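PDB 4HBS: putative hydrolase from Bacteroides ovatus, which is of unknown function but, as a five-bladed beta-propeller related to the beta-fructosidases, may hydrolyse glycosidic bonds. Local coordinates for residues E25-R30 and V37-D42; T337-P342 and Y400-W405. All coordinates share one frame; numbering follows the deposited sequence.

Contact 1. Residues E25-R30 and V37-D42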
ATOM      1  N   GLU A  25      19.242  -4.551  -9.350  1.00 45.46           N
ATOM      2  CA  GLU A  25      19.810  -5.840  -9.735  1.00 45.58           C
ATOM      3  C   GLU A  25      18.799  -6.513 -10.658  1.00 51.05           C
ATOM      4  O   GLU A  25      17.699  -6.817 -10.208  1.00 51.16           O
ATOM      5  CB  GLU A  25      20.106  -6.675  -8.475  1.00 46.07           C
ATOM      6  CG  GLU A  25      20.954  -7.918  -8.703  1.00 53.80           C
ATOM      7  CD  GLU A  25      20.648  -9.036  -7.727  1.00 76.67           C
ATOM      8  OE1 GLU A  25      21.027  -8.905  -6.540  1.00 74.23           O
ATOM      9  OE2 GLU A  25      19.972 -10.010  -8.131  1.00 75.49           O
ATOM     10  N   LEU A  26      19.134  -6.683 -11.963  1.00 47.98           N
ATOM     11  CA  LEU A  26      18.209  -7.282 -12.933  1.00 47.72           C
ATOM     12  C   LEU A  26      17.840  -8.690 -12.521  1.00 56.55           C
ATOM     13  O   LEU A  26      18.701  -9.428 -12.051  1.00 57.38           O
ATOM     14  CB  LEU A  26      18.828  -7.305 -14.341  1.00 47.95           C
ATOM     15  CG  LEU A  26      17.900  -7.706 -15.485  1.00 50.55           C
ATOM     16  CD1 LEU A  26      16.992  -6.580 -15.875  1.00 50.23           C
ATOM     17  CD2 LEU A  26      18.681  -8.105 -16.668  1.00 52.28           C
HETATM   18  N   MSE A  27      16.557  -9.056 -12.669  1.00 55.56           N
HETATM   19  CA  MSE A  27      16.086 -10.396 -12.319  1.00 56.54           C
HETATM   20  C   MSE A  27      16.095 -11.248 -13.545  1.00 67.81           C
HETATM   21  O   MSE A  27      15.847 -10.730 -14.632  1.00 69.71           O
HETATM   22  CB  MSE A  27      14.685 -10.355 -11.710  1.00 57.35           C
HETATM   23  CG  MSE A  27      14.710 -10.050 -10.246  1.00 63.01           C
HETATM   24 SE   MSE A  27      12.962 -10.006  -9.502  0.75 69.65          SE
HETATM   25  CE  MSE A  27      12.598 -11.851  -9.456  1.00 66.47           C
ATOM     26  N   PRO A  28      16.363 -12.564 -13.425  1.00 68.47           N
ATOM     27  CA  PRO A  28      16.406 -13.405 -14.629  1.00 70.80           C
ATOM     28  C   PRO A  28      15.038 -13.581 -15.273  1.00 79.56           C
ATOM     29  O   PRO A  28      14.018 -13.464 -14.583  1.00 78.35           O
ATOM     30  CB  PRO A  28      16.944 -14.737 -14.101  1.00 72.20           C
ATOM     31  CG  PRO A  28      16.553 -14.762 -12.682  1.00 74.70           C
ATOM     32  CD  PRO A  28      16.652 -13.352 -12.209  1.00 69.65           C
ATOM     33  N   ASN A  29      15.018 -13.808 -16.609  1.00 80.53           N
ATOM     34  CA  ASN A  29      13.778 -14.103 -17.346  1.00 81.82           C
ATOM     35  C   ASN A  29      13.128 -15.269 -16.589  1.00 86.60           C
ATOM     36  O   ASN A  29      13.742 -16.333 -16.465  1.00 86.70           O
ATOM     37  CB  ASN A  29      14.047 -14.429 -18.847  1.00 86.42           C
ATOM     38  CG  ASN A  29      15.235 -15.351 -19.103  1.00113.63           C
ATOM     39  OD1 ASN A  29      16.385 -14.980 -18.844  1.00107.45           O
ATOM     40  ND2 ASN A  29      14.998 -16.575 -19.595  1.00106.62           N
ATOM     41  N   ARG A  30      11.968 -15.028 -15.969  1.00 83.16           N
ATOM     42  CA  ARG A  30      11.355 -16.020 -15.092  1.00 83.02           C
ATOM     43  C   ARG A  30      10.667 -17.125 -15.902  1.00 89.16           C
ATOM     44  O   ARG A  30      11.121 -18.271 -15.900  1.00 89.83           O
ATOM     45  CB  ARG A  30      10.334 -15.376 -14.110  1.00 82.96           C
ATOM     46  CG  ARG A  30      10.674 -13.974 -13.553  1.00 94.06           C
ATOM     47  CD  ARG A  30      10.629 -13.914 -12.049  1.00106.21           C
ATOM     48  NE  ARG A  30      11.881 -14.378 -11.434  1.00115.39           N
ATOM     49  CZ  ARG A  30      11.988 -15.090 -10.304  1.00126.38           C
ATOM     50  NH1 ARG A  30      10.897 -15.476  -9.638  1.00106.96           N
ATOM     51  NH2 ARG A  30      13.186 -15.434  -9.840  1.00113.19           N
ATOM     52  N   VAL A  37      10.292  -6.751 -21.175  1.00 48.39           N
ATOM     53  CA  VAL A  37      10.046  -6.138 -19.878  1.00 46.16           C
ATOM     54  C   VAL A  37      11.247  -6.426 -18.964  1.00 49.71           C
ATOM     55  O   VAL A  37      11.550  -7.583 -18.708  1.00 48.25           O
ATOM     56  CB  VAL A  37       8.704  -6.650 -19.295  1.00 48.70           C
ATOM     57  CG1 VAL A  37       8.515  -6.196 -17.846  1.00 47.30           C
ATOM     58  CG2 VAL A  37       7.534  -6.177 -20.158  1.00 49.00           C
ATOM     59  N   PHE A  38      11.937  -5.367 -18.489  1.00 46.93           N
ATOM     60  CA  PHE A  38      13.099  -5.498 -17.603  1.00 46.05           C
ATOM     61  C   PHE A  38      12.668  -5.279 -16.173  1.00 49.41           C
ATOM     62  O   PHE A  38      12.180  -4.206 -15.849  1.00 48.81           O
ATOM     63  CB  PHE A  38      14.195  -4.516 -18.008  1.00 48.65           C
ATOM     64  CG  PHE A  38      14.601  -4.718 -19.445  1.00 51.72           C
ATOM     65  CD1 PHE A  38      15.435  -5.772 -19.806  1.00 54.15           C
ATOM     66  CD2 PHE A  38      14.027  -3.959 -20.460  1.00 55.15           C
ATOM     67  CE1 PHE A  38      15.762  -6.002 -21.146  1.00 56.20           C
ATOM     68  CE2 PHE A  38      14.359  -4.190 -21.802  1.00 58.91           C
ATOM     69  CZ  PHE A  38      15.214  -5.219 -22.135  1.00 56.73           C
ATOM     70  N   VAL A  39      12.798  -6.324 -15.335  1.00 45.95           N
ATOM     71  CA  VAL A  39      12.425  -6.308 -13.918  1.00 44.51           C
ATOM     72  C   VAL A  39      13.697  -6.292 -13.092  1.00 49.36           C
ATOM     73  O   VAL A  39      14.635  -7.037 -13.393  1.00 49.75           O
ATOM     74  CB  VAL A  39      11.551  -7.528 -13.551  1.00 47.52           C
ATOM     75  CG1 VAL A  39      11.126  -7.474 -12.091  1.00 46.14           C
ATOM     76  CG2 VAL A  39      10.331  -7.629 -14.453  1.00 47.55           C
ATOM     77  N   TYR A  40      13.715  -5.476 -12.030  1.00 45.34           N
ATOM     78  CA  TYR A  40      14.869  -5.333 -11.155  1.00 44.39           C
ATOM     79  C   TYR A  40      14.490  -5.393  -9.719  1.00 47.79           C
ATOM     80  O   TYR A  40      13.410  -4.930  -9.364  1.00 48.13           O
ATOM     81  CB  TYR A  40      15.521  -3.962 -11.361  1.00 45.28           C
ATOM     82  CG  TYR A  40      16.092  -3.712 -12.727  1.00 46.65           C
ATOM     83  CD1 TYR A  40      15.288  -3.259 -13.765  1.00 48.69           C
ATOM     84  CD2 TYR A  40      17.457  -3.820 -12.963  1.00 48.13           C
ATOM     85  CE1 TYR A  40      15.812  -3.022 -15.037  1.00 50.44           C
ATOM     86  CE2 TYR A  40      18.000  -3.560 -14.223  1.00 50.01           C
ATOM     87  CZ  TYR A  40      17.174  -3.156 -15.256  1.00 55.92           C
ATOM     88  OH  TYR A  40      17.691  -2.915 -16.503  1.00 57.17           O
ATOM     89  N   LYS A  41      15.416  -5.853  -8.871  1.00 42.63           N
ATOM     90  CA  LYS A  41      15.271  -5.782  -7.427  1.00 41.26           C
ATOM     91  C   LYS A  41      15.860  -4.430  -7.024  1.00 47.32           C
ATOM     92  O   LYS A  41      17.021  -4.190  -7.351  1.00 49.05           O
ATOM     93  CB  LYS A  41      16.054  -6.914  -6.728  1.00 42.51           C
ATOM     94  CG  LYS A  41      15.556  -8.309  -6.953  1.00 49.60           C
ATOM     95  CD  LYS A  41      16.550  -9.333  -6.363  1.00 55.84           C
ATOM     96  CE  LYS A  41      15.929 -10.695  -6.113  1.00 69.96           C
ATOM     97  NZ  LYS A  41      16.816 -11.814  -6.555  1.00 87.37           N
ATOM     98  N   ASP A  42      15.115  -3.542  -6.355  1.00 43.14           N
ATOM     99  CA  ASP A  42      15.705  -2.265  -5.909  1.00 44.09           C
ATOM    100  C   ASP A  42      16.443  -2.537  -4.575  1.00 48.64           C
ATOM    101  O   ASP A  42      15.804  -2.603  -3.521  1.00 47.35           O
ATOM    102  CB  ASP A  42      14.633  -1.150  -5.776  1.00 45.89           C
ATOM    103  CG  ASP A  42      15.199   0.244  -5.569  1.00 58.60           C
ATOM    104  OD1 ASP A  42      16.278   0.364  -4.963  1.00 59.81           O
ATOM    105  OD2 ASP A  42      14.556   1.216  -6.019  1.00 66.45           O
TER
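E25 and K41 pair as an antiparallel hydrogen-bonded couple, and main-chain hydrogen bonds fix the register of the two strands. K41 N gives its hydrogen to E25 O at 2.8 Å, nearly straight at 169°, and E25 N returns one to K41 O at 3.0 Å. Two residues on, beyond the non-hydrogen-bonded pair of L26 and Y40, M27 N reaches V39 O at 2.9 Å. E25 O has a second, softer neighbour in Y40 CA at 3.3 Å, a CA-H...O contact.

The CH-pi contact lies on the sheet face that carries L26 and Y40. L26 holds CG anti to its backbone N (chi1 -171°), and from there CD1 sits over one face of the Y40 ring, 3.7 Å from its centre and 21° off the normal. Its CB rests by ring atom CE2. An alanine at Y40 would probably leave L26 CD1 without the aromatic face beneath it and F403 without the ring it meets in the next strand.

On the other face, E25 and K41 lie side by side, but OE2 to NZ is a long ion pair at 4.0 Å, and the link from K41 to D346 is weak as well. Selenomethionine M27 crosses K41 at about a right angle, CG to CG 3.8 Å, and its SE lies 4.1 Å from V39 CG1.

Close backbone bonds and a loose ion pair suggest that this hairpin, at the outer edge of its propeller blade, is held mainly by its main chain and its apolar contacts, with charge probably adding little.

Contact 2. Residues T337-P342 and Y400-W405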
ATOM      1  N   THR A 337       0.619 -10.823 -17.622  1.00 47.46           N
ATOM      2  CA  THR A 337       1.403 -11.078 -16.422  1.00 45.70           C
ATOM      3  C   THR A 337       2.640 -10.192 -16.548  1.00 51.20           C
ATOM      4  O   THR A 337       3.461 -10.394 -17.449  1.00 51.86           O
ATOM      5  CB  THR A 337       1.687 -12.559 -16.241  1.00 47.16           C
ATOM      6  OG1 THR A 337       0.437 -13.218 -16.038  1.00 49.53           O
ATOM      7  CG2 THR A 337       2.574 -12.836 -15.057  1.00 41.00           C
ATOM      8  N   LEU A 338       2.724  -9.153 -15.696  1.00 47.85           N
ATOM      9  CA  LEU A 338       3.844  -8.208 -15.703  1.00 47.99           C
ATOM     10  C   LEU A 338       5.114  -8.946 -15.323  1.00 52.18           C
ATOM     11  O   LEU A 338       6.087  -8.935 -16.080  1.00 53.13           O
ATOM     12  CB  LEU A 338       3.552  -7.057 -14.744  1.00 47.49           C
ATOM     13  CG  LEU A 338       4.466  -5.863 -14.813  1.00 53.17           C
ATOM     14  CD1 LEU A 338       4.403  -5.203 -16.167  1.00 54.23           C
ATOM     15  CD2 LEU A 338       4.118  -4.858 -13.715  1.00 56.69           C
ATOM     16  N   PHE A 339       5.063  -9.674 -14.213  1.00 47.66           N
ATOM     17  CA  PHE A 339       6.149 -10.533 -13.758  1.00 46.72           C
ATOM     18  C   PHE A 339       5.686 -11.401 -12.581  1.00 48.64           C
ATOM     19  O   PHE A 339       4.594 -11.198 -12.056  1.00 47.64           O
ATOM     20  CB  PHE A 339       7.389  -9.715 -13.386  1.00 48.19           C
ATOM     21  CG  PHE A 339       7.363  -9.012 -12.052  1.00 49.02           C
ATOM     22  CD1 PHE A 339       6.649  -7.832 -11.885  1.00 51.52           C
ATOM     23  CD2 PHE A 339       8.153  -9.457 -10.996  1.00 50.78           C
ATOM     24  CE1 PHE A 339       6.678  -7.146 -10.666  1.00 51.06           C
ATOM     25  CE2 PHE A 339       8.218  -8.742  -9.798  1.00 51.90           C
ATOM     26  CZ  PHE A 339       7.481  -7.594  -9.640  1.00 49.19           C
ATOM     27  N   THR A 340       6.521 -12.356 -12.183  1.00 44.89           N
ATOM     28  CA  THR A 340       6.249 -13.279 -11.082  1.00 43.59           C
ATOM     29  C   THR A 340       7.172 -12.969  -9.929  1.00 47.02           C
ATOM     30  O   THR A 340       8.383 -12.961 -10.112  1.00 48.09           O
ATOM     31  CB  THR A 340       6.411 -14.700 -11.551  1.00 49.80           C
ATOM     32  OG1 THR A 340       5.616 -14.874 -12.723  1.00 55.39           O
ATOM     33  CG2 THR A 340       5.980 -15.693 -10.507  1.00 48.45           C
ATOM     34  N   LEU A 341       6.615 -12.720  -8.743  1.00 41.49           N
ATOM     35  CA  LEU A 341       7.408 -12.362  -7.569  1.00 40.11           C
ATOM     36  C   LEU A 341       8.205 -13.546  -7.078  1.00 44.45           C
ATOM     37  O   LEU A 341       7.747 -14.670  -7.237  1.00 44.76           O
ATOM     38  CB  LEU A 341       6.508 -11.830  -6.456  1.00 39.02           C
ATOM     39  CG  LEU A 341       5.890 -10.470  -6.763  1.00 42.44           C
ATOM     40  CD1 LEU A 341       4.602 -10.249  -5.990  1.00 41.32           C
ATOM     41  CD2 LEU A 341       6.875  -9.371  -6.495  1.00 44.78           C
ATOM     42  N   PRO A 342       9.400 -13.333  -6.482  1.00 41.45           N
ATOM     43  CA  PRO A 342      10.218 -14.474  -6.041  1.00 41.93           C
ATOM     44  C   PRO A 342       9.538 -15.438  -5.083  1.00 48.93           C
ATOM     45  O   PRO A 342       8.701 -15.046  -4.275  1.00 48.02           O
ATOM     46  CB  PRO A 342      11.406 -13.814  -5.345  1.00 43.37           C
ATOM     47  CG  PRO A 342      11.492 -12.468  -5.916  1.00 47.46           C
ATOM     48  CD  PRO A 342      10.102 -12.053  -6.259  1.00 42.75           C
ATOM     49  N   TYR A 400      10.771  -3.477  -6.124  1.00 39.24           N
ATOM     50  CA  TYR A 400      11.079  -3.846  -7.511  1.00 39.94           C
ATOM     51  C   TYR A 400      10.839  -2.668  -8.437  1.00 43.70           C
ATOM     52  O   TYR A 400      10.000  -1.836  -8.143  1.00 43.37           O
ATOM     53  CB  TYR A 400      10.200  -5.033  -7.985  1.00 40.71           C
ATOM     54  CG  TYR A 400      10.302  -6.243  -7.094  1.00 41.81           C
ATOM     55  CD1 TYR A 400       9.569  -6.326  -5.914  1.00 42.88           C
ATOM     56  CD2 TYR A 400      11.163  -7.289  -7.402  1.00 42.64           C
ATOM     57  CE1 TYR A 400       9.693  -7.416  -5.064  1.00 43.58           C
ATOM     58  CE2 TYR A 400      11.316  -8.375  -6.542  1.00 42.97           C
ATOM     59  CZ  TYR A 400      10.573  -8.438  -5.377  1.00 50.32           C
ATOM     60  OH  TYR A 400      10.747  -9.495  -4.520  1.00 53.21           O
ATOM     61  N   ARG A 401      11.544  -2.613  -9.561  1.00 40.53           N
ATOM     62  CA  ARG A 401      11.335  -1.603 -10.605  1.00 40.46           C
ATOM     63  C   ARG A 401      11.143  -2.345 -11.922  1.00 44.92           C
ATOM     64  O   ARG A 401      11.895  -3.290 -12.196  1.00 45.09           O
ATOM     65  CB  ARG A 401      12.498  -0.619 -10.698  1.00 38.91           C
ATOM     66  CG  ARG A 401      12.806   0.076  -9.384  1.00 44.50           C
ATOM     67  CD  ARG A 401      13.071   1.559  -9.528  1.00 48.65           C
ATOM     68  NE  ARG A 401      13.230   2.177  -8.207  1.00 50.49           N
ATOM     69  CZ  ARG A 401      13.082   3.473  -7.927  1.00 65.11           C
ATOM     70  NH1 ARG A 401      12.773   4.342  -8.888  1.00 55.45           N
ATOM     71  NH2 ARG A 401      13.244   3.911  -6.684  1.00 49.94           N
ATOM     72  N   VAL A 402      10.101  -1.987 -12.687  1.00 40.54           N
ATOM     73  CA  VAL A 402       9.803  -2.602 -13.976  1.00 40.54           C
ATOM     74  C   VAL A 402      10.009  -1.540 -15.029  1.00 47.93           C
ATOM     75  O   VAL A 402       9.303  -0.529 -15.022  1.00 46.51           O
ATOM     76  CB  VAL A 402       8.371  -3.200 -14.051  1.00 43.15           C
ATOM     77  CG1 VAL A 402       8.182  -4.015 -15.326  1.00 43.23           C
ATOM     78  CG2 VAL A 402       8.058  -4.053 -12.825  1.00 41.82           C
ATOM     79  N   PHE A 403      10.986  -1.745 -15.922  1.00 48.79           N
ATOM     80  CA  PHE A 403      11.245  -0.820 -17.027  1.00 51.20           C
ATOM     81  C   PHE A 403      10.682  -1.396 -18.310  1.00 58.18           C
ATOM     82  O   PHE A 403      10.757  -2.610 -18.537  1.00 58.73           O
ATOM     83  CB  PHE A 403      12.727  -0.557 -17.191  1.00 53.92           C
ATOM     84  CG  PHE A 403      13.324   0.230 -16.060  1.00 55.46           C
ATOM     85  CD1 PHE A 403      13.595  -0.377 -14.842  1.00 57.30           C
ATOM     86  CD2 PHE A 403      13.697   1.557 -16.237  1.00 58.45           C
ATOM     87  CE1 PHE A 403      14.186   0.339 -13.809  1.00 58.33           C
ATOM     88  CE2 PHE A 403      14.289   2.273 -15.203  1.00 61.24           C
ATOM     89  CZ  PHE A 403      14.523   1.663 -13.993  1.00 58.66           C
ATOM     90  N   ASN A 404      10.104  -0.534 -19.139  1.00 55.94           N
ATOM     91  CA  ASN A 404       9.534  -0.919 -20.417  1.00 56.79           C
ATOM     92  C   ASN A 404       8.282  -1.840 -20.241  1.00 61.29           C
ATOM     93  O   ASN A 404       7.973  -2.639 -21.125  1.00 62.13           O
ATOM     94  CB  ASN A 404      10.620  -1.566 -21.300  1.00 56.47           C
ATOM     95  CG  ASN A 404      10.458  -1.340 -22.778  1.00 78.06           C
ATOM     96  OD1 ASN A 404       9.811  -0.383 -23.232  1.00 71.24           O
ATOM     97  ND2 ASN A 404      11.054  -2.215 -23.573  1.00 69.92           N
ATOM     98  N   TRP A 405       7.549  -1.676 -19.109  1.00 57.33           N
ATOM     99  CA  TRP A 405       6.270  -2.368 -18.814  1.00 56.82           C
ATOM    100  C   TRP A 405       5.224  -2.125 -19.926  1.00 63.14           C
ATOM    101  O   TRP A 405       4.395  -2.988 -20.190  1.00 63.51           O
ATOM    102  CB  TRP A 405       5.692  -1.907 -17.458  1.00 54.38           C
ATOM    103  CG  TRP A 405       5.520  -0.419 -17.321  1.00 56.11           C
ATOM    104  CD1 TRP A 405       6.452   0.478 -16.890  1.00 58.97           C
ATOM    105  CD2 TRP A 405       4.381   0.352 -17.725  1.00 56.98           C
ATOM    106  NE1 TRP A 405       5.955   1.755 -16.975  1.00 58.83           N
ATOM    107  CE2 TRP A 405       4.694   1.709 -17.504  1.00 60.89           C
ATOM    108  CE3 TRP A 405       3.136   0.029 -18.285  1.00 58.96           C
ATOM    109  CZ2 TRP A 405       3.789   2.737 -17.778  1.00 61.35           C
ATOM    110  CZ3 TRP A 405       2.253   1.050 -18.585  1.00 61.40           C
ATOM    111  CH2 TRP A 405       2.583   2.387 -18.334  1.00 62.37           C
TER
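W405, whose CB meets L338 across this contact, gives its indole NE1 hydrogen to the carbonyl oxygen of G369. That bond holds the far end of the side chain, while what crosses between the segments is almost wholly apolar and aromatic packing. L338 CD1 lies 3.8 Å from W405 CB and 4.0 Å from V402 CG1; leucine and valine reach toward each other tip to tip.

F339 comes next along the strand. Its CG stands between the backbone N and the carbonyl carbon (chi1 78°), the crowded position, and the ring beyond it drops between V402 and Y400. Ring atom CE1 touches V402 CG2 at 4.0 Å, while CZ meets Y400 CG at the same distance. The two rings are neither stacked nor edge-to-face: their planes make 50° and their centres are 5.6 Å apart.

Y400 is met on one face and at its phenol end. L341 CD2 stands over one face of the ring in a CH-pi contact, 4.1 Å from the centre, and F339 CE2 lies over that same face nearer CD2. P342 comes tip to tip at the phenol end, its CD 3.8 Å from Y400 CZ. Together these neighbours would probably limit how far the ring can turn.

The strands, at 141° to each other and with axes 9.3 Å apart, face one another across the interface between two blades of the propeller. Strand 333-340 is the edge strand of its four-stranded blade, next to 319-325, whereas 399-403 runs through the middle of its blade, between 38-42 and 371-377; L338 and W405 both also touch L371.

Overall arrangement
Both contacts involve the blade where the chain's ends come together: contact 1 lies within it, contact 2 joins it to the next. Strands 24-26 and 38-42 from the start of the chain join 399-403 from its end, as in the closure of many propellers. Contact 1, partly exposed at the outer edge of that sheet, relies on main-chain hydrogen bonds. Contact 2 is buried, lies between sheets, and depends on apolar and aromatic side chains packed against each other. Strands 38-42 and 399-403 are neighbours, so the two are coupled directly: D42 OD2 forms a salt bridge to R401 NE at 2.7 Å, and V37 packs on V402. Their centres are only about 7 Å apart.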